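Long-range contacts in glycosyl hydrolases family 31 family protein (Aspergillus niger, PDB 6DRU), which catalyses the release of alpha-xylose from the non-reducing terminal glucose of xyloglucan oligosaccharides: residues Ala242-Leu250 with Glu459-Ser467; Ile532-Val542 with Ser576-Ile585. All coordinates share one frame; numbering follows the deposited sequence.

Contact 1: Ala242-Leu250 with Glu459-Ser467; sequences APAPPDFSL and EGSACDHVS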
ATOM      1  N   ALA A 242     -40.863   4.684   1.618  1.00 65.63           N
ATOM      2  CA  ALA A 242     -41.133   3.569   2.509  1.00 58.88           C
ATOM      3  C   ALA A 242     -42.452   2.890   2.143  1.00 63.20           C
ATOM      4  O   ALA A 242     -43.369   3.530   1.622  1.00 75.15           O
ATOM      5  CB  ALA A 242     -41.180   4.041   3.958  1.00 58.77           C
ATOM      6  N   PRO A 243     -42.570   1.598   2.406  1.00 59.30           N
ATOM      7  CA  PRO A 243     -43.834   0.891   2.186  1.00 61.69           C
ATOM      8  C   PRO A 243     -44.798   1.134   3.343  1.00 71.73           C
ATOM      9  O   PRO A 243     -44.473   1.783   4.335  1.00 80.65           O
ATOM     10  CB  PRO A 243     -43.398  -0.571   2.117  1.00 58.35           C
ATOM     11  CG  PRO A 243     -42.187  -0.625   2.984  1.00 64.21           C
ATOM     12  CD  PRO A 243     -41.485   0.686   2.806  1.00 57.00           C
ATOM     13  N   ALA A 244     -46.006   0.598   3.195  1.00 70.96           N
ATOM     14  CA  ALA A 244     -46.876   0.742   4.354  1.00 66.61           C
ATOM     15  C   ALA A 244     -46.696  -0.448   5.294  1.00 72.94           C
ATOM     16  O   ALA A 244     -46.647  -1.595   4.841  1.00 72.00           O
ATOM     17  CB  ALA A 244     -48.337   0.843   3.928  1.00 61.10           C
ATOM     18  N   PRO A 245     -46.598  -0.199   6.603  1.00 65.15           N
ATOM     19  CA  PRO A 245     -46.319  -1.294   7.528  1.00 65.20           C
ATOM     20  C   PRO A 245     -47.555  -2.169   7.722  1.00 67.04           C
ATOM     21  O   PRO A 245     -48.686  -1.703   7.543  1.00 71.84           O
ATOM     22  CB  PRO A 245     -45.941  -0.565   8.830  1.00 57.95           C
ATOM     23  CG  PRO A 245     -46.719   0.699   8.760  1.00 56.41           C
ATOM     24  CD  PRO A 245     -46.732   1.091   7.300  1.00 60.95           C
ATOM     25  N   PRO A 246     -47.361  -3.437   8.075  1.00 67.40           N
ATOM     26  CA  PRO A 246     -48.519  -4.269   8.431  1.00 64.89           C
ATOM     27  C   PRO A 246     -49.154  -3.768   9.716  1.00 70.91           C
ATOM     28  O   PRO A 246     -48.466  -3.298  10.625  1.00 73.55           O
ATOM     29  CB  PRO A 246     -47.911  -5.663   8.608  1.00 54.53           C
ATOM     30  CG  PRO A 246     -46.489  -5.407   8.951  1.00 59.84           C
ATOM     31  CD  PRO A 246     -46.094  -4.168   8.201  1.00 62.21           C
ATOM     32  N   ASP A 247     -50.484  -3.868   9.781  1.00 81.28           N
ATOM     33  CA  ASP A 247     -51.223  -3.252  10.879  1.00 75.23           C
ATOM     34  C   ASP A 247     -50.815  -3.818  12.233  1.00 68.43           C
ATOM     35  O   ASP A 247     -50.789  -3.083  13.228  1.00 63.22           O
ATOM     36  CB  ASP A 247     -52.728  -3.426  10.666  1.00 77.29           C
ATOM     37  CG  ASP A 247     -53.253  -2.602   9.503  1.00 90.76           C
ATOM     38  OD1 ASP A 247     -52.651  -1.551   9.194  1.00 85.16           O
ATOM     39  OD2 ASP A 247     -54.271  -3.004   8.900  1.00100.14           O
ATOM     40  N   PHE A 248     -50.476  -5.109  12.294  1.00 61.15           N
ATOM     41  CA  PHE A 248     -50.152  -5.720  13.578  1.00 58.04           C
ATOM     42  C   PHE A 248     -48.881  -5.133  14.182  1.00 58.60           C
ATOM     43  O   PHE A 248     -48.756  -5.069  15.410  1.00 58.54           O
ATOM     44  CB  PHE A 248     -50.019  -7.237  13.427  1.00 54.02           C
ATOM     45  CG  PHE A 248     -48.688  -7.682  12.893  1.00 74.86           C
ATOM     46  CD1 PHE A 248     -48.436  -7.683  11.532  1.00 82.25           C
ATOM     47  CD2 PHE A 248     -47.692  -8.113  13.754  1.00 74.23           C
ATOM     48  CE1 PHE A 248     -47.211  -8.097  11.040  1.00 74.08           C
ATOM     49  CE2 PHE A 248     -46.469  -8.526  13.267  1.00 71.02           C
ATOM     50  CZ  PHE A 248     -46.227  -8.517  11.909  1.00 73.63           C
ATOM     51  N   SER A 249     -47.942  -4.687  13.346  1.00 62.45           N
ATOM     52  CA  SER A 249     -46.682  -4.147  13.844  1.00 64.22           C
ATOM     53  C   SER A 249     -46.849  -2.828  14.589  1.00 65.79           C
ATOM     54  O   SER A 249     -45.909  -2.397  15.266  1.00 62.14           O
ATOM     55  CB  SER A 249     -45.698  -3.964  12.687  1.00 64.92           C
ATOM     56  OG  SER A 249     -46.197  -3.043  11.733  1.00 72.98           O
ATOM     57  N   LEU A 250     -48.009  -2.181  14.489  1.00 61.74           N
ATOM     58  CA  LEU A 250     -48.236  -0.913  15.171  1.00 68.04           C
ATOM     59  C   LEU A 250     -48.684  -1.084  16.617  1.00 68.98           C
ATOM     60  O   LEU A 250     -48.935  -0.080  17.294  1.00 58.77           O
ATOM     61  CB  LEU A 250     -49.273  -0.089  14.404  1.00 68.81           C
ATOM     62  CG  LEU A 250     -48.945   0.207  12.940  1.00 63.63           C
ATOM     63  CD1 LEU A 250     -50.094   0.950  12.273  1.00 55.70           C
ATOM     64  CD2 LEU A 250     -47.653   1.003  12.838  1.00 64.54           C
ATOM     65  N   GLU A 459     -41.661  -4.697  -4.184  1.00 72.46           N
ATOM     66  CA  GLU A 459     -41.101  -3.844  -3.147  1.00 76.78           C
ATOM     67  C   GLU A 459     -41.746  -2.465  -3.216  1.00 78.94           C
ATOM     68  O   GLU A 459     -42.012  -1.939  -4.301  1.00 79.87           O
ATOM     69  CB  GLU A 459     -39.582  -3.749  -3.301  1.00 79.78           C
ATOM     70  CG  GLU A 459     -38.899  -2.846  -2.286  1.00 87.17           C
ATOM     71  CD  GLU A 459     -37.402  -2.738  -2.512  1.00 91.28           C
ATOM     72  OE1 GLU A 459     -36.985  -1.961  -3.397  1.00 96.64           O
ATOM     73  OE2 GLU A 459     -36.643  -3.437  -1.807  1.00 92.66           O
ATOM     74  N   GLY A 460     -42.005  -1.880  -2.050  1.00 68.90           N
ATOM     75  CA  GLY A 460     -42.695  -0.618  -1.950  1.00 64.03           C
ATOM     76  C   GLY A 460     -44.182  -0.735  -1.680  1.00 74.03           C
ATOM     77  O   GLY A 460     -44.785   0.228  -1.188  1.00 73.40           O
ATOM     78  N   SER A 461     -44.788  -1.879  -1.991  1.00 71.48           N
ATOM     79  CA  SER A 461     -46.194  -2.103  -1.695  1.00 68.59           C
ATOM     80  C   SER A 461     -46.364  -2.443  -0.215  1.00 71.29           C
ATOM     81  O   SER A 461     -45.405  -2.454   0.561  1.00 73.52           O
ATOM     82  CB  SER A 461     -46.759  -3.206  -2.588  1.00 61.61           C
ATOM     83  OG  SER A 461     -46.197  -4.465  -2.267  1.00 85.41           O
ATOM     84  N   ALA A 462     -47.603  -2.726   0.181  1.00 75.33           N
ATOM     85  CA  ALA A 462     -47.898  -2.987   1.585  1.00 77.76           C
ATOM     86  C   ALA A 462     -47.132  -4.206   2.084  1.00 75.95           C
ATOM     87  O   ALA A 462     -47.046  -5.231   1.402  1.00 80.02           O
ATOM     88  CB  ALA A 462     -49.399  -3.191   1.780  1.00 80.16           C
ATOM     89  N   CYS A 463     -46.568  -4.086   3.284  1.00 74.22           N
ATOM     90  CA  CYS A 463     -45.828  -5.181   3.894  1.00 67.63           C
ATOM     91  C   CYS A 463     -46.772  -6.124   4.624  1.00 64.40           C
ATOM     92  O   CYS A 463     -47.755  -5.694   5.235  1.00 80.77           O
ATOM     93  CB  CYS A 463     -44.786  -4.651   4.883  1.00 70.40           C
ATOM     94  SG  CYS A 463     -43.535  -3.540   4.205  1.00101.08           S
ATOM     95  N   ASP A 464     -46.472  -7.418   4.550  1.00 70.74           N
ATOM     96  CA  ASP A 464     -47.129  -8.398   5.404  1.00 73.28           C
ATOM     97  C   ASP A 464     -46.327  -8.685   6.662  1.00 67.59           C
ATOM     98  O   ASP A 464     -46.905  -9.037   7.696  1.00 75.25           O
ATOM     99  CB  ASP A 464     -47.354  -9.708   4.642  1.00 84.13           C
ATOM    100  CG  ASP A 464     -48.552  -9.648   3.717  1.00105.23           C
ATOM    101  OD1 ASP A 464     -49.188  -8.576   3.628  1.00113.38           O
ATOM    102  OD2 ASP A 464     -48.853 -10.675   3.073  1.00108.91           O
ATOM    103  N   HIS A 465     -45.006  -8.536   6.593  1.00 70.20           N
ATOM    104  CA  HIS A 465     -44.120  -8.816   7.710  1.00 65.99           C
ATOM    105  C   HIS A 465     -43.020  -7.765   7.736  1.00 66.82           C
ATOM    106  O   HIS A 465     -42.811  -7.028   6.767  1.00 73.75           O
ATOM    107  CB  HIS A 465     -43.538 -10.229   7.605  1.00 60.91           C
ATOM    108  CG  HIS A 465     -44.553 -11.269   7.246  1.00 70.12           C
ATOM    109  ND1 HIS A 465     -45.414 -11.820   8.171  1.00 71.69           N
ATOM    110  CD2 HIS A 465     -44.860 -11.840   6.058  1.00 69.30           C
ATOM    111  CE1 HIS A 465     -46.200 -12.696   7.570  1.00 72.17           C
ATOM    112  NE2 HIS A 465     -45.883 -12.728   6.288  1.00 82.46           N
ATOM    113  N   VAL A 466     -42.308  -7.696   8.860  1.00 61.07           N
ATOM    114  CA  VAL A 466     -41.250  -6.716   9.063  1.00 66.09           C
ATOM    115  C   VAL A 466     -39.980  -7.425   9.508  1.00 61.83           C
ATOM    116  O   VAL A 466     -39.983  -8.603   9.866  1.00 62.74           O
ATOM    117  CB  VAL A 466     -41.636  -5.632  10.091  1.00 64.68           C
ATOM    118  CG1 VAL A 466     -42.958  -4.990   9.726  1.00 59.18           C
ATOM    119  CG2 VAL A 466     -41.697  -6.235  11.485  1.00 54.86           C
ATOM    120  N   SER A 467     -38.879  -6.677   9.475  1.00 61.06           N
ATOM    121  CA  SER A 467     -37.607  -7.116  10.022  1.00 54.25           C
ATOM    122  C   SER A 467     -37.083  -6.041  10.964  1.00 69.12           C
ATOM    123  O   SER A 467     -37.361  -4.851  10.789  1.00 68.35           O
ATOM    124  CB  SER A 467     -36.574  -7.402   8.924  1.00 56.49           C
ATOM    125  OG  SER A 467     -36.112  -6.203   8.327  1.00 56.56           O
TER
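Pro246 and Val466 sit at the tightly packed end of this contact, where two loops come together, the first closing in a short 3-10 turn, just ahead of strands 252-254 and 467-469 of the TIM barrel. The CG and CD atoms of the proline ring lie against one branch of the valine, with Pro246 CD 3.6 Å from Val466 CG1. The same ring also rests on Cys463, its CD 3.6 Å from Cys463 CB. Farther along, with chi1 at -59° placing SG beside its own backbone N, Cys463 turns its sulfur toward Pro243, whose CG is 3.4 Å from Cys463 SG. A disulfide to Cys480 ties this sulfur to the chain just before strand 481-484. Between Pro243 and Pro246 runs the one hydrogen bond that crosses the contact, from Cys463 N to Ala244 O at 2.9 Å, close to straight at 174°.

The outer side is looser. Ala462 and Asp464 are exposed, and Asp464 directs its CB away from the partner segment; its carbonyl O meets the edge of the Phe248 ring, 3.5 Å from Phe248 CE1. Pro246 O, meanwhile, accepts from both Ser249 N and Ser249 OG, which secures the 3-10 turn that follows. With three prolines lacking N-H groups, the segment 242-250 can donate little here, and the junction rests on ring packing and one backbone bond, while the cystine anchors Cys463 to Cys480 instead.

Contact 2: Ile532-Val542 with Ser576-Ile585; sequences IDTPEYRELYV and SYGASNTPII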
ATOM      1  N   ILE A 532     -35.353  -4.700  38.061  1.00 62.56           N
ATOM      2  CA  ILE A 532     -36.803  -4.551  37.998  1.00 66.20           C
ATOM      3  C   ILE A 532     -37.466  -4.645  39.362  1.00 65.40           C
ATOM      4  O   ILE A 532     -38.670  -4.389  39.475  1.00 61.61           O
ATOM      5  CB  ILE A 532     -37.414  -5.606  37.053  1.00 62.01           C
ATOM      6  CG1 ILE A 532     -37.113  -7.017  37.560  1.00 65.89           C
ATOM      7  CG2 ILE A 532     -36.876  -5.434  35.642  1.00 63.29           C
ATOM      8  CD1 ILE A 532     -37.943  -8.089  36.892  1.00 64.50           C
ATOM      9  N   ASP A 533     -36.716  -5.008  40.402  1.00 68.07           N
ATOM     10  CA  ASP A 533     -37.255  -5.094  41.748  1.00 61.86           C
ATOM     11  C   ASP A 533     -36.955  -3.862  42.588  1.00 63.66           C
ATOM     12  O   ASP A 533     -37.462  -3.759  43.710  1.00 81.13           O
ATOM     13  CB  ASP A 533     -36.718  -6.341  42.462  1.00 68.95           C
ATOM     14  CG  ASP A 533     -37.220  -7.630  41.839  1.00 85.17           C
ATOM     15  OD1 ASP A 533     -38.399  -7.674  41.423  1.00 88.10           O
ATOM     16  OD2 ASP A 533     -36.442  -8.605  41.775  1.00 86.23           O
ATOM     17  N   THR A 534     -36.148  -2.931  42.082  1.00 65.86           N
ATOM     18  CA  THR A 534     -35.913  -1.724  42.862  1.00 67.49           C
ATOM     19  C   THR A 534     -36.872  -0.619  42.431  1.00 68.61           C
ATOM     20  O   THR A 534     -37.205  -0.512  41.246  1.00 54.91           O
ATOM     21  CB  THR A 534     -34.477  -1.237  42.698  1.00 65.96           C
ATOM     22  OG1 THR A 534     -34.263  -0.820  41.343  1.00 63.43           O
ATOM     23  CG2 THR A 534     -33.494  -2.344  43.052  1.00 61.75           C
ATOM     24  N   PRO A 535     -37.332   0.204  43.377  1.00 72.77           N
ATOM     25  CA  PRO A 535     -38.197   1.333  43.000  1.00 63.30           C
ATOM     26  C   PRO A 535     -37.502   2.341  42.106  1.00 62.65           C
ATOM     27  O   PRO A 535     -38.173   3.027  41.324  1.00 69.82           O
ATOM     28  CB  PRO A 535     -38.580   1.950  44.354  1.00 57.71           C
ATOM     29  CG  PRO A 535     -38.314   0.877  45.362  1.00 70.06           C
ATOM     30  CD  PRO A 535     -37.147   0.109  44.833  1.00 69.93           C
ATOM     31  N   GLU A 536     -36.175   2.449  42.197  1.00 64.65           N
ATOM     32  CA  GLU A 536     -35.449   3.423  41.389  1.00 65.38           C
ATOM     33  C   GLU A 536     -35.590   3.116  39.905  1.00 73.80           C
ATOM     34  O   GLU A 536     -35.922   3.997  39.104  1.00 68.66           O
ATOM     35  CB  GLU A 536     -33.973   3.446  41.791  1.00 60.28           C
ATOM     36  CG  GLU A 536     -33.683   4.042  43.162  1.00 66.20           C
ATOM     37  CD  GLU A 536     -33.887   3.051  44.296  1.00 79.76           C
ATOM     38  OE1 GLU A 536     -34.418   1.948  44.045  1.00 77.34           O
ATOM     39  OE2 GLU A 536     -33.501   3.371  45.441  1.00 89.26           O
ATOM     40  N   TYR A 537     -35.344   1.861  39.516  1.00 64.03           N
ATOM     41  CA  TYR A 537     -35.451   1.502  38.108  1.00 63.28           C
ATOM     42  C   TYR A 537     -36.898   1.346  37.662  1.00 63.38           C
ATOM     43  O   TYR A 537     -37.208   1.580  36.488  1.00 68.92           O
ATOM     44  CB  TYR A 537     -34.684   0.211  37.817  1.00 62.19           C
ATOM     45  CG  TYR A 537     -34.771  -0.181  36.362  1.00 62.34           C
ATOM     46  CD1 TYR A 537     -34.126   0.569  35.387  1.00 61.22           C
ATOM     47  CD2 TYR A 537     -35.527  -1.272  35.958  1.00 61.69           C
ATOM     48  CE1 TYR A 537     -34.213   0.229  34.055  1.00 62.27           C
ATOM     49  CE2 TYR A 537     -35.621  -1.619  34.626  1.00 58.79           C
ATOM     50  CZ  TYR A 537     -34.961  -0.863  33.681  1.00 58.33           C
ATOM     51  OH  TYR A 537     -35.048  -1.200  32.352  1.00 70.86           O
ATOM     52  N   ARG A 538     -37.790   0.939  38.566  1.00 61.48           N
ATOM     53  CA  ARG A 538     -39.207   0.890  38.225  1.00 62.22           C
ATOM     54  C   ARG A 538     -39.710   2.257  37.777  1.00 69.57           C
ATOM     55  O   ARG A 538     -40.535   2.355  36.861  1.00 64.21           O
ATOM     56  CB  ARG A 538     -40.016   0.377  39.414  1.00 66.74           C
ATOM     57  CG  ARG A 538     -39.972  -1.129  39.590  1.00 59.75           C
ATOM     58  CD  ARG A 538     -40.431  -1.526  40.978  1.00 59.52           C
ATOM     59  NE  ARG A 538     -40.784  -2.939  41.052  1.00 70.62           N
ATOM     60  CZ  ARG A 538     -41.248  -3.535  42.145  1.00 69.68           C
ATOM     61  NH1 ARG A 538     -41.412  -2.838  43.260  1.00 73.07           N
ATOM     62  NH2 ARG A 538     -41.548  -4.826  42.122  1.00 79.32           N
ATOM     63  N   GLU A 539     -39.222   3.325  38.413  1.00 59.19           N
ATOM     64  CA  GLU A 539     -39.578   4.673  37.978  1.00 63.74           C
ATOM     65  C   GLU A 539     -39.046   4.953  36.579  1.00 68.39           C
ATOM     66  O   GLU A 539     -39.775   5.448  35.710  1.00 57.65           O
ATOM     67  CB  GLU A 539     -39.040   5.702  38.973  1.00 68.17           C
ATOM     68  CG  GLU A 539     -39.375   7.142  38.618  1.00 66.51           C
ATOM     69  CD  GLU A 539     -38.576   8.142  39.428  1.00 78.82           C
ATOM     70  OE1 GLU A 539     -37.622   7.723  40.119  1.00 74.58           O
ATOM     71  OE2 GLU A 539     -38.900   9.349  39.376  1.00 84.62           O
ATOM     72  N   LEU A 540     -37.772   4.630  36.341  1.00 68.61           N
ATOM     73  CA  LEU A 540     -37.168   4.866  35.032  1.00 60.32           C
ATOM     74  C   LEU A 540     -37.887   4.091  33.936  1.00 62.07           C
ATOM     75  O   LEU A 540     -38.139   4.628  32.851  1.00 59.62           O
ATOM     76  CB  LEU A 540     -35.686   4.496  35.066  1.00 58.91           C
ATOM     77  CG  LEU A 540     -34.934   4.569  33.735  1.00 61.77           C
ATOM     78  CD1 LEU A 540     -35.061   5.949  33.102  1.00 57.15           C
ATOM     79  CD2 LEU A 540     -33.472   4.199  33.930  1.00 63.07           C
ATOM     80  N   TYR A 541     -38.222   2.824  34.195  1.00 56.82           N
ATOM     81  CA  TYR A 541     -38.852   2.008  33.163  1.00 52.17           C
ATOM     82  C   TYR A 541     -40.227   2.546  32.787  1.00 63.05           C
ATOM     83  O   TYR A 541     -40.586   2.575  31.604  1.00 61.29           O
ATOM     84  CB  TYR A 541     -38.959   0.555  33.622  1.00 50.19           C
ATOM     85  CG  TYR A 541     -39.610  -0.335  32.587  1.00 57.05           C
ATOM     86  CD1 TYR A 541     -38.888  -0.807  31.500  1.00 58.19           C
ATOM     87  CD2 TYR A 541     -40.950  -0.689  32.686  1.00 59.76           C
ATOM     88  CE1 TYR A 541     -39.478  -1.612  30.546  1.00 60.12           C
ATOM     89  CE2 TYR A 541     -41.549  -1.493  31.736  1.00 58.12           C
ATOM     90  CZ  TYR A 541     -40.807  -1.952  30.668  1.00 59.17           C
ATOM     91  OH  TYR A 541     -41.394  -2.755  29.718  1.00 61.14           O
ATOM     92  N   VAL A 542     -41.013   2.973  33.776  1.00 65.18           N
ATOM     93  CA  VAL A 542     -42.358   3.461  33.487  1.00 60.18           C
ATOM     94  C   VAL A 542     -42.294   4.758  32.689  1.00 62.79           C
ATOM     95  O   VAL A 542     -43.095   4.980  31.774  1.00 57.22           O
ATOM     96  CB  VAL A 542     -43.157   3.623  34.793  1.00 60.19           C
ATOM     97  CG1 VAL A 542     -44.453   4.372  34.538  1.00 62.81           C
ATOM     98  CG2 VAL A 542     -43.448   2.258  35.398  1.00 56.27           C
ATOM     99  N   SER A 576     -44.259  -7.252  35.680  1.00 62.01           N
ATOM    100  CA  SER A 576     -43.026  -7.603  36.369  1.00 64.55           C
ATOM    101  C   SER A 576     -42.369  -6.418  37.064  1.00 60.79           C
ATOM    102  O   SER A 576     -41.229  -6.541  37.525  1.00 68.35           O
ATOM    103  CB  SER A 576     -42.043  -8.244  35.385  1.00 63.80           C
ATOM    104  OG  SER A 576     -42.632  -9.350  34.722  1.00 60.29           O
ATOM    105  N   TYR A 577     -43.053  -5.278  37.155  1.00 59.57           N
ATOM    106  CA  TYR A 577     -42.456  -4.056  37.683  1.00 67.29           C
ATOM    107  C   TYR A 577     -43.203  -3.538  38.906  1.00 71.55           C
ATOM    108  O   TYR A 577     -43.247  -2.332  39.151  1.00 69.11           O
ATOM    109  CB  TYR A 577     -42.393  -2.981  36.598  1.00 63.54           C
ATOM    110  CG  TYR A 577     -41.390  -3.291  35.515  1.00 66.35           C
ATOM    111  CD1 TYR A 577     -41.719  -4.126  34.454  1.00 68.01           C
ATOM    112  CD2 TYR A 577     -40.109  -2.759  35.558  1.00 64.08           C
ATOM    113  CE1 TYR A 577     -40.802  -4.417  33.466  1.00 71.05           C
ATOM    114  CE2 TYR A 577     -39.186  -3.044  34.573  1.00 67.92           C
ATOM    115  CZ  TYR A 577     -39.537  -3.873  33.530  1.00 71.09           C
ATOM    116  OH  TYR A 577     -38.620  -4.160  32.547  1.00 76.90           O
ATOM    117  N   GLY A 578     -43.784  -4.435  39.684  1.00 71.37           N
ATOM    118  CA  GLY A 578     -44.512  -4.038  40.871  1.00 68.51           C
ATOM    119  C   GLY A 578     -46.006  -3.956  40.621  1.00 75.49           C
ATOM    120  O   GLY A 578     -46.468  -3.601  39.531  1.00 76.54           O
ATOM    121  N   ALA A 579     -46.781  -4.292  41.655  1.00 82.52           N
ATOM    122  CA  ALA A 579     -48.234  -4.296  41.518  1.00 75.62           C
ATOM    123  C   ALA A 579     -48.777  -2.903  41.234  1.00 70.83           C
ATOM    124  O   ALA A 579     -49.762  -2.761  40.498  1.00 67.29           O
ATOM    125  CB  ALA A 579     -48.879  -4.873  42.778  1.00 88.49           C
ATOM    126  N   SER A 580     -48.154  -1.866  41.800  1.00 68.15           N
ATOM    127  CA  SER A 580     -48.639  -0.505  41.587  1.00 71.88           C
ATOM    128  C   SER A 580     -48.362  -0.016  40.173  1.00 79.84           C
ATOM    129  O   SER A 580     -49.082   0.854  39.668  1.00 77.84           O
ATOM    130  CB  SER A 580     -48.004   0.445  42.603  1.00 65.58           C
ATOM    131  OG  SER A 580     -46.590   0.429  42.501  1.00 71.76           O
ATOM    132  N   ASN A 581     -47.334  -0.557  39.520  1.00 76.74           N
ATOM    133  CA  ASN A 581     -46.949  -0.103  38.191  1.00 58.81           C
ATOM    134  C   ASN A 581     -47.640  -0.865  37.070  1.00 62.22           C
ATOM    135  O   ASN A 581     -47.694  -0.358  35.943  1.00 65.83           O
ATOM    136  CB  ASN A 581     -45.432  -0.211  38.016  1.00 52.90           C
ATOM    137  CG  ASN A 581     -44.684   0.855  38.786  1.00 65.92           C
ATOM    138  OD1 ASN A 581     -45.072   2.023  38.787  1.00 77.15           O
ATOM    139  ND2 ASN A 581     -43.605   0.459  39.451  1.00 71.97           N
ATOM    140  N   THR A 582     -48.154  -2.064  37.345  1.00 60.02           N
ATOM    141  CA  THR A 582     -48.870  -2.828  36.324  1.00 60.92           C
ATOM    142  C   THR A 582     -50.015  -2.052  35.681  1.00 64.82           C
ATOM    143  O   THR A 582     -50.101  -2.048  34.443  1.00 66.98           O
ATOM    144  CB  THR A 582     -49.370  -4.152  36.920  1.00 54.63           C
ATOM    145  OG1 THR A 582     -48.271  -4.866  37.500  1.00 63.58           O
ATOM    146  CG2 THR A 582     -50.008  -5.009  35.840  1.00 48.15           C
ATOM    147  N   PRO A 583     -50.907  -1.384  36.423  1.00 75.55           N
ATOM    148  CA  PRO A 583     -51.960  -0.613  35.742  1.00 60.60           C
ATOM    149  C   PRO A 583     -51.422   0.547  34.922  1.00 64.55           C
ATOM    150  O   PRO A 583     -52.050   0.932  33.928  1.00 69.72           O
ATOM    151  CB  PRO A 583     -52.844  -0.127  36.900  1.00 56.07           C
ATOM    152  CG  PRO A 583     -51.945  -0.126  38.081  1.00 65.62           C
ATOM    153  CD  PRO A 583     -51.053  -1.309  37.890  1.00 68.01           C
ATOM    154  N   ILE A 584     -50.279   1.118  35.306  1.00 57.63           N
ATOM    155  CA  ILE A 584     -49.691   2.202  34.526  1.00 60.41           C
ATOM    156  C   ILE A 584     -49.176   1.677  33.190  1.00 68.77           C
ATOM    157  O   ILE A 584     -49.403   2.283  32.135  1.00 64.48           O
ATOM    158  CB  ILE A 584     -48.571   2.895  35.322  1.00 56.46           C
ATOM    159  CG1 ILE A 584     -49.046   3.243  36.732  1.00 54.99           C
ATOM    160  CG2 ILE A 584     -48.107   4.149  34.603  1.00 64.26           C
ATOM    161  CD1 ILE A 584     -47.998   3.951  37.562  1.00 63.67           C
ATOM    162  N   ILE A 585     -48.470   0.546  33.218  1.00 61.38           N
ATOM    163  CA  ILE A 585     -47.899  -0.011  31.994  1.00 59.14           C
ATOM    164  C   ILE A 585     -49.000  -0.471  31.047  1.00 71.05           C
ATOM    165  O   ILE A 585     -48.928  -0.242  29.833  1.00 66.71           O
ATOM    166  CB  ILE A 585     -46.929  -1.156  32.337  1.00 61.47           C
ATOM    167  CG1 ILE A 585     -45.823  -0.655  33.269  1.00 59.58           C
ATOM    168  CG2 ILE A 585     -46.329  -1.742  31.068  1.00 57.71           C
ATOM    169  CD1 ILE A 585     -44.932  -1.754  33.805  1.00 50.52           C
TER
HETATM  170  O   HOH W   1     -40.956  -6.733  40.227  1.00 61.25           O
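Tyr541 and Tyr577 form an offset stack on the outer part of the TIM-barrel domain, where helix 535-548 meets the chain leading into helix 582-594. Their centroids are 3.8 Å apart and the planes nearly parallel, at 4°. The Tyr541 side chain leaves its helix with CG anti to the backbone N (chi1 180°), laying the ring over Tyr577 so that Tyr577 CZ stands above its centre. Both hydroxyls bond outside the pair, Tyr541 OH to Thr556 and Tyr577 OH to Arg560.

Apolar contacts surround the stack. Ile532 CG2 approaches Tyr577 CE2 obliquely at 3.5 Å, while Tyr537 meets the edge of that ring. Ile585 CD1 lies in the plane of the Tyr541 ring, 4.0 Å from Tyr541 CE2. At the next residue, Val542 CG1 packs on Ile584 CG2 at 3.7 Å.

Polar groups finish the other end. Asn581 ND2 donates to Tyr577 O at 2.8 Å, the acceptor almost in its amide plane, and so braces the turn before the second helix. Arg538 runs extended past this turn and lays one face of its guanidinium on Gly578, with NH2 3.3 Å from Gly578 CA; Asp533 O lies over the opposite face. Arg538 NE makes a weak bond to Ile532 O. At the guanidinium edge, in plane, a water accepts from Arg538 NH2 at 2.8 Å.

The contacts follow one another along the chain, contact 1 closing before contact 2 opens, and they do not touch: their centres are 32 Å apart and their nearest atoms about 13 Å. Helix 582-594 spans part of that gap, since it begins in contact 2 and its Arg592 reaches back to bond Leu250 O of contact 1. Neither contact forms the xylose pocket, yet each borders elements that do. Val466 N of contact 1 bonds Asn391, on the strand leading to active-site Asp395, and strand 467-469 runs on to Arg470. Tyr541 of contact 2 bonds Thr556, next to His557. Thr534, not among the residues lining that pocket, touches a bound beta-D-glucopyranose.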